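Local coordinates for RIM-binding protein, isoform F (Drosophila melanogaster, PDB 6Q9M), which probably acts as a scaffold of the presynaptic active zone, coupling synaptic vesicle recruitment to release sites, at residues S117-W122 and M147-I152; Q160-V165 and G196-F201. All blocks are in the same frame, centred on the assembly; numbering follows the deposited sequence.

Contact 1 of 2, residues S117-W122 and M147-I152; sequences SAVISW and MYRHTI
Trp122 of strand 118-122 lays its indole against the backbone of Met147-Arg149, at one end of the antiparallel B-E strand pair of a fibronectin type III sandwich. Tyr148 CA sits 4.0 Å from the centroid of the five-membered ring, over its face, in a CH-pi contact. Tyr148 O lies above that same ring system and accepts a hydrogen bond from Trp122 backbone N at 3.0 Å; a large flat side chain suits a place where it must cover main chain. In Trp122, chi1 of 60° sets CG between N and the carbonyl carbon, and chi2 (96°) turns the indole across to the partner strand. Further along, Ile120 and His150 exchange two backbone bonds, as do Ala118 and Ile152. The branched Ile152 packs on the inward face beside Ile120, its CG1 3.8 Å from Ile120 CG1, while Val133 and Val135 of the facing sheet close over it. On the other face, Arg149 suits this edge strand because its aliphatic part passes Ser121 and Val119 before its charge pairs with Asp6 through NH2. Tyr148 CE2 lies over the centre of its guanidinium. Arg149 NH1, from the edge of that plane, donates to Ser121 OG at 3.1 Å.

Contact 2 of 2, residues Q160-V165 and G196-F201; sequences QYRVTV and GAYADF
Asp200 OD1 accepts the NE-H of Arg162 at 2.7 Å, the shortest polar bond between these two antiparallel strands, which correspond to F and G of the fibronectin type III fold. The grip is side-on and double: Arg162 NH2 reaches Asp200 OD2 at 2.9 Å, and each oxygen uses its syn lone pair. Guanidinium and carboxylate are nearly coplanar, 15° apart, which keeps both bonds straight. In this non-hydrogen-bonded pair Arg162 CA and Asp200 CA stand only 4.6 Å apart, and both side chains lie on the outer face, pointing the same way, so opposite charges can meet there. Arg162 keeps CG anti to its backbone N (chi1 173°), and a bend at chi3 (-74°) places NE beside Asp200 OD1. Tyr198 meets a face of the guanidinium, with Arg162 CZ 4.0 Å from the ring centroid in a cation-pi contact. Such a contact would be expected to stabilise the charge on this exposed surface, and Thr164 CG2 packs on Tyr198 CB beside it. Paired backbone bonds join Tyr161 with Phe201 and Val163 with Ala199, whereas Val165 N to Ala197 O, at 3.5 Å, is weak. The inner face is mostly apolar. Phe201 offers its ring face to Tyr161 CB, while Tyr161 OH bonds to Ala156 N. At the edge of the same Phe201 ring, in its plane, lies Val163 CG1, 3.9 Å from CE1.

Contacts 1 and 2 lie one in each sheet of a single sandwich, their centres about 11 Å apart, and their inward side chains form much of the core between them. Ile120 CD1 meets Val163 CG1 at 3.6 Å, while Trp122 CD2 touches Val165 CG1 at 3.8 Å. Phe201 bridges two residues of contact 1, with CZ 3.7 Å from Ala118 CB and 3.8 Å from Ile152 CD1; alanine, with only CB, lets the ring come this close. The next strand after 149-152 is 160-167, so the connection between them passes from one sheet to the other. The polar groups Arg149 and Arg162 belong to the outward faces, away from this shared apolar layer.

Contact 1 of 2, residues S117-W122 and M147-I152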
loop_
_atom_site.group_PDB
_atom_site.type_symbol
_atom_site.label_atom_id
_atom_site.label_comp_id
_atom_site.label_asym_id
_atom_site.label_seq_id
_atom_site.Cartn_x
_atom_site.Cartn_y
_atom_site.Cartn_z
ATOM N N SER A 117 -4.991 -10.308 -12.620
ATOM C CA SER A 117 -5.455 -9.879 -11.309
ATOM C C SER A 117 -4.377 -9.059 -10.615
ATOM O O SER A 117 -3.211 -9.062 -11.010
ATOM C CB SER A 117 -5.838 -11.082 -10.455
ATOM O OG SER A 117 -4.670 -11.788 -10.067
ATOM N N ALA A 118 -4.786 -8.380 -9.544
ATOM C CA ALA A 118 -3.880 -7.583 -8.727
ATOM C C ALA A 118 -4.527 -7.366 -7.367
ATOM O O ALA A 118 -5.754 -7.371 -7.243
ATOM C CB ALA A 118 -3.550 -6.236 -9.391
ATOM N N VAL A 119 -3.699 -7.214 -6.342
ATOM C CA VAL A 119 -4.179 -6.830 -5.018
ATOM C C VAL A 119 -4.041 -5.317 -4.906
ATOM O O VAL A 119 -2.952 -4.766 -5.119
ATOM C CB VAL A 119 -3.416 -7.562 -3.899
ATOM C CG1 VAL A 119 -3.603 -6.865 -2.525
ATOM C CG2 VAL A 119 -3.879 -9.012 -3.814
ATOM N N ILE A 120 -5.147 -4.651 -4.592
ATOM C CA ILE A 120 -5.209 -3.202 -4.455
ATOM C C ILE A 120 -5.311 -2.874 -2.975
ATOM O O ILE A 120 -6.243 -3.328 -2.304
ATOM C CB ILE A 120 -6.419 -2.604 -5.199
ATOM C CG1 ILE A 120 -6.486 -3.091 -6.658
ATOM C CG2 ILE A 120 -6.405 -1.083 -5.079
ATOM C CD1 ILE A 120 -5.315 -2.669 -7.508
ATOM N N SER A 121 -4.394 -2.037 -2.490
ATOM C CA SER A 121 -4.359 -1.533 -1.123
ATOM C C SER A 121 -4.467 -0.010 -1.125
ATOM O O SER A 121 -4.137 0.658 -2.116
ATOM C CB SER A 121 -3.058 -1.930 -0.419
ATOM O OG SER A 121 -2.849 -3.334 -0.496
ATOM N N TRP A 122 -4.913 0.538 0.007
ATOM C CA TRP A 122 -4.985 1.985 0.168
ATOM C C TRP A 122 -4.966 2.333 1.651
ATOM O O TRP A 122 -5.045 1.464 2.527
ATOM C CB TRP A 122 -6.234 2.567 -0.506
ATOM C CG TRP A 122 -7.526 2.037 0.024
ATOM C CD1 TRP A 122 -8.317 2.611 0.975
ATOM C CD2 TRP A 122 -8.195 0.832 -0.383
ATOM N NE1 TRP A 122 -9.441 1.837 1.183
ATOM C CE2 TRP A 122 -9.384 0.737 0.371
ATOM C CE3 TRP A 122 -7.902 -0.174 -1.309
ATOM C CZ2 TRP A 122 -10.272 -0.333 0.240
ATOM C CZ3 TRP A 122 -8.779 -1.217 -1.444
ATOM C CH2 TRP A 122 -9.956 -1.291 -0.671
ATOM N N MET A 147 -11.914 -2.290 5.779
ATOM C CA MET A 147 -11.193 -3.003 4.731
ATOM C C MET A 147 -10.370 -2.018 3.924
ATOM O O MET A 147 -10.882 -0.974 3.508
ATOM C CB MET A 147 -12.151 -3.736 3.799
ATOM C CG MET A 147 -11.516 -4.953 3.186
ATOM S SD MET A 147 -11.893 -6.391 4.189
ATOM C CE MET A 147 -13.418 -6.930 3.412
ATOM N N TYR A 148 -9.096 -2.356 3.698
ATOM C CA TYR A 148 -8.155 -1.490 2.992
ATOM C C TYR A 148 -7.418 -2.228 1.881
ATOM O O TYR A 148 -6.430 -1.708 1.349
ATOM C CB TYR A 148 -7.134 -0.901 3.971
ATOM C CG TYR A 148 -6.399 -1.962 4.757
ATOM C CD1 TYR A 148 -6.958 -2.520 5.901
ATOM C CD2 TYR A 148 -5.154 -2.417 4.349
ATOM C CE1 TYR A 148 -6.290 -3.498 6.629
ATOM C CE2 TYR A 148 -4.465 -3.407 5.083
ATOM C CZ TYR A 148 -5.045 -3.938 6.215
ATOM O OH TYR A 148 -4.386 -4.920 6.947
ATOM N N ARG A 149 -7.849 -3.433 1.544
ATOM C CA ARG A 149 -7.252 -4.227 0.484
ATOM C C ARG A 149 -8.378 -4.897 -0.272
ATOM O O ARG A 149 -9.413 -5.241 0.313
ATOM C CB ARG A 149 -6.312 -5.324 1.019
ATOM C CG ARG A 149 -4.936 -4.873 1.461
ATOM C CD ARG A 149 -3.952 -6.060 1.446
ATOM N NE ARG A 149 -3.159 -6.175 2.667
ATOM C CZ ARG A 149 -2.161 -5.358 3.008
ATOM N NH1 ARG A 149 -1.839 -4.344 2.216
ATOM N NH2 ARG A 149 -1.491 -5.544 4.150
ATOM N N HIS A 150 -8.157 -5.112 -1.565
ATOM C CA HIS A 150 -9.101 -5.911 -2.335
ATOM C C HIS A 150 -8.443 -6.425 -3.602
ATOM O O HIS A 150 -7.794 -5.659 -4.323
ATOM C CB HIS A 150 -10.347 -5.117 -2.700
ATOM C CG HIS A 150 -11.328 -5.922 -3.470
ATOM N ND1 HIS A 150 -12.086 -6.910 -2.885
ATOM C CD2 HIS A 150 -11.639 -5.934 -4.787
ATOM C CE1 HIS A 150 -12.843 -7.482 -3.800
ATOM N NE2 HIS A 150 -12.574 -6.923 -4.964
ATOM N N THR A 151 -8.641 -7.704 -3.886
ATOM C CA THR A 151 -8.152 -8.291 -5.125
ATOM C C THR A 151 -9.114 -7.995 -6.272
ATOM O O THR A 151 -10.309 -8.284 -6.171
ATOM C CB THR A 151 -7.989 -9.797 -4.963
ATOM O OG1 THR A 151 -7.071 -10.068 -3.896
ATOM C CG2 THR A 151 -7.466 -10.388 -6.261
ATOM N N ILE A 152 -8.601 -7.399 -7.352
ATOM C CA ILE A 152 -9.369 -7.212 -8.582
ATOM C C ILE A 152 -9.008 -8.322 -9.559
ATOM O O ILE A 152 -7.835 -8.697 -9.683
ATOM C CB ILE A 152 -9.130 -5.823 -9.213
ATOM C CG1 ILE A 152 -7.632 -5.518 -9.341
ATOM C CG2 ILE A 152 -9.886 -4.741 -8.427
ATOM C CD1 ILE A 152 -7.318 -4.348 -10.285
#

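Contact 2 of 2, residues Q160-V165 and G196-F201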
loop_
_atom_site.group_PDB
_atom_site.type_symbol
_atom_site.label_atom_id
_atom_site.label_comp_id
_atom_site.label_asym_id
_atom_site.label_seq_id
_atom_site.Cartn_x
_atom_site.Cartn_y
_atom_site.Cartn_z
ATOM N N GLN A 160 -2.498 -2.180 -19.399
ATOM C CA GLN A 160 -2.347 -1.095 -18.448
ATOM C C GLN A 160 -3.674 -0.785 -17.785
ATOM O O GLN A 160 -4.707 -0.698 -18.449
ATOM C CB GLN A 160 -1.823 0.160 -19.131
ATOM C CG GLN A 160 -0.326 0.239 -19.124
ATOM C CD GLN A 160 0.203 0.705 -20.446
ATOM O OE1 GLN A 160 -0.564 0.964 -21.373
ATOM N NE2 GLN A 160 1.516 0.812 -20.552
ATOM N N TYR A 161 -3.626 -0.566 -16.473
ATOM C CA TYR A 161 -4.818 -0.293 -15.697
ATOM C C TYR A 161 -4.552 0.874 -14.758
ATOM O O TYR A 161 -3.458 1.003 -14.197
ATOM C CB TYR A 161 -5.249 -1.524 -14.913
ATOM C CG TYR A 161 -5.793 -2.618 -15.792
ATOM C CD1 TYR A 161 -7.053 -2.499 -16.382
ATOM C CD2 TYR A 161 -5.045 -3.764 -16.057
ATOM C CE1 TYR A 161 -7.561 -3.501 -17.178
ATOM C CE2 TYR A 161 -5.545 -4.773 -16.874
ATOM C CZ TYR A 161 -6.805 -4.631 -17.433
ATOM O OH TYR A 161 -7.321 -5.624 -18.232
ATOM N N ARG A 162 -5.557 1.734 -14.622
ATOM C CA ARG A 162 -5.582 2.781 -13.615
ATOM C C ARG A 162 -6.706 2.467 -12.642
ATOM O O ARG A 162 -7.878 2.419 -13.039
ATOM C CB ARG A 162 -5.790 4.146 -14.257
ATOM C CG ARG A 162 -6.001 5.263 -13.248
ATOM C CD ARG A 162 -5.777 6.615 -13.909
ATOM N NE ARG A 162 -4.361 6.879 -14.137
ATOM C CZ ARG A 162 -3.912 7.990 -14.710
ATOM N NH1 ARG A 162 -4.786 8.912 -15.096
ATOM N NH2 ARG A 162 -2.601 8.184 -14.902
ATOM N N VAL A 163 -6.370 2.293 -11.370
ATOM C CA VAL A 163 -7.379 1.976 -10.369
ATOM C C VAL A 163 -7.405 3.101 -9.348
ATOM O O VAL A 163 -6.346 3.596 -8.938
ATOM C CB VAL A 163 -7.124 0.590 -9.728
ATOM C CG1 VAL A 163 -5.707 0.439 -9.356
ATOM C CG2 VAL A 163 -8.045 0.377 -8.512
ATOM N N THR A 164 -8.614 3.531 -8.991
ATOM C CA THR A 164 -8.862 4.579 -8.008
ATOM C C THR A 164 -9.698 4.014 -6.866
ATOM O O THR A 164 -10.395 3.007 -7.023
ATOM C CB THR A 164 -9.597 5.767 -8.624
ATOM O OG1 THR A 164 -10.938 5.367 -8.915
ATOM C CG2 THR A 164 -8.936 6.198 -9.920
ATOM N N VAL A 165 -9.643 4.687 -5.720
ATOM C CA VAL A 165 -10.422 4.316 -4.546
ATOM C C VAL A 165 -11.060 5.573 -3.968
ATOM O O VAL A 165 -10.393 6.600 -3.818
ATOM C CB VAL A 165 -9.558 3.611 -3.487
ATOM C CG1 VAL A 165 -10.413 3.244 -2.268
ATOM C CG2 VAL A 165 -8.899 2.372 -4.075
ATOM N N GLY A 196 -10.228 10.974 -4.254
ATOM C CA GLY A 196 -9.445 9.758 -4.122
ATOM C C GLY A 196 -8.236 9.785 -5.036
ATOM O O GLY A 196 -8.199 10.504 -6.041
ATOM N N ALA A 197 -7.244 8.978 -4.662
ATOM C CA ALA A 197 -5.998 8.838 -5.397
ATOM C C ALA A 197 -6.087 7.643 -6.344
ATOM O O ALA A 197 -7.114 6.957 -6.429
ATOM C CB ALA A 197 -4.819 8.691 -4.432
ATOM N N TYR A 198 -4.985 7.378 -7.052
ATOM C CA TYR A 198 -4.986 6.341 -8.077
ATOM C C TYR A 198 -3.619 5.675 -8.171
ATOM O O TYR A 198 -2.603 6.220 -7.732
ATOM C CB TYR A 198 -5.389 6.909 -9.447
ATOM C CG TYR A 198 -4.315 7.730 -10.153
ATOM C CD1 TYR A 198 -3.319 7.119 -10.913
ATOM C CD2 TYR A 198 -4.331 9.118 -10.098
ATOM C CE1 TYR A 198 -2.348 7.876 -11.577
ATOM C CE2 TYR A 198 -3.367 9.883 -10.755
ATOM C CZ TYR A 198 -2.378 9.260 -11.490
ATOM O OH TYR A 198 -1.421 10.026 -12.135
ATOM N N ALA A 199 -3.603 4.505 -8.808
ATOM C CA ALA A 199 -2.367 3.790 -9.086
ATOM C C ALA A 199 -2.396 3.262 -10.512
ATOM O O ALA A 199 -3.429 2.779 -10.983
ATOM C CB ALA A 199 -2.163 2.626 -8.106
ATOM N N ASP A 200 -1.265 3.363 -11.195
ATOM C CA ASP A 200 -1.095 2.807 -12.527
ATOM C C ASP A 200 -0.226 1.561 -12.436
ATOM O O ASP A 200 0.804 1.568 -11.755
ATOM C CB ASP A 200 -0.444 3.819 -13.479
ATOM C CG ASP A 200 -1.364 4.994 -13.812
ATOM O OD1 ASP A 200 -2.613 4.804 -13.857
ATOM O OD2 ASP A 200 -0.835 6.110 -14.029
ATOM N N PHE A 201 -0.637 0.498 -13.127
ATOM C CA PHE A 201 0.147 -0.729 -13.185
ATOM C C PHE A 201 -0.199 -1.461 -14.473
ATOM O O PHE A 201 -1.152 -1.108 -15.172
ATOM C CB PHE A 201 -0.103 -1.619 -11.953
ATOM C CG PHE A 201 -1.443 -2.318 -11.957
ATOM C CD1 PHE A 201 -2.570 -1.698 -11.424
ATOM C CD2 PHE A 201 -1.570 -3.603 -12.474
ATOM C CE1 PHE A 201 -3.805 -2.337 -11.421
ATOM C CE2 PHE A 201 -2.814 -4.260 -12.479
ATOM C CZ PHE A 201 -3.932 -3.622 -11.959
#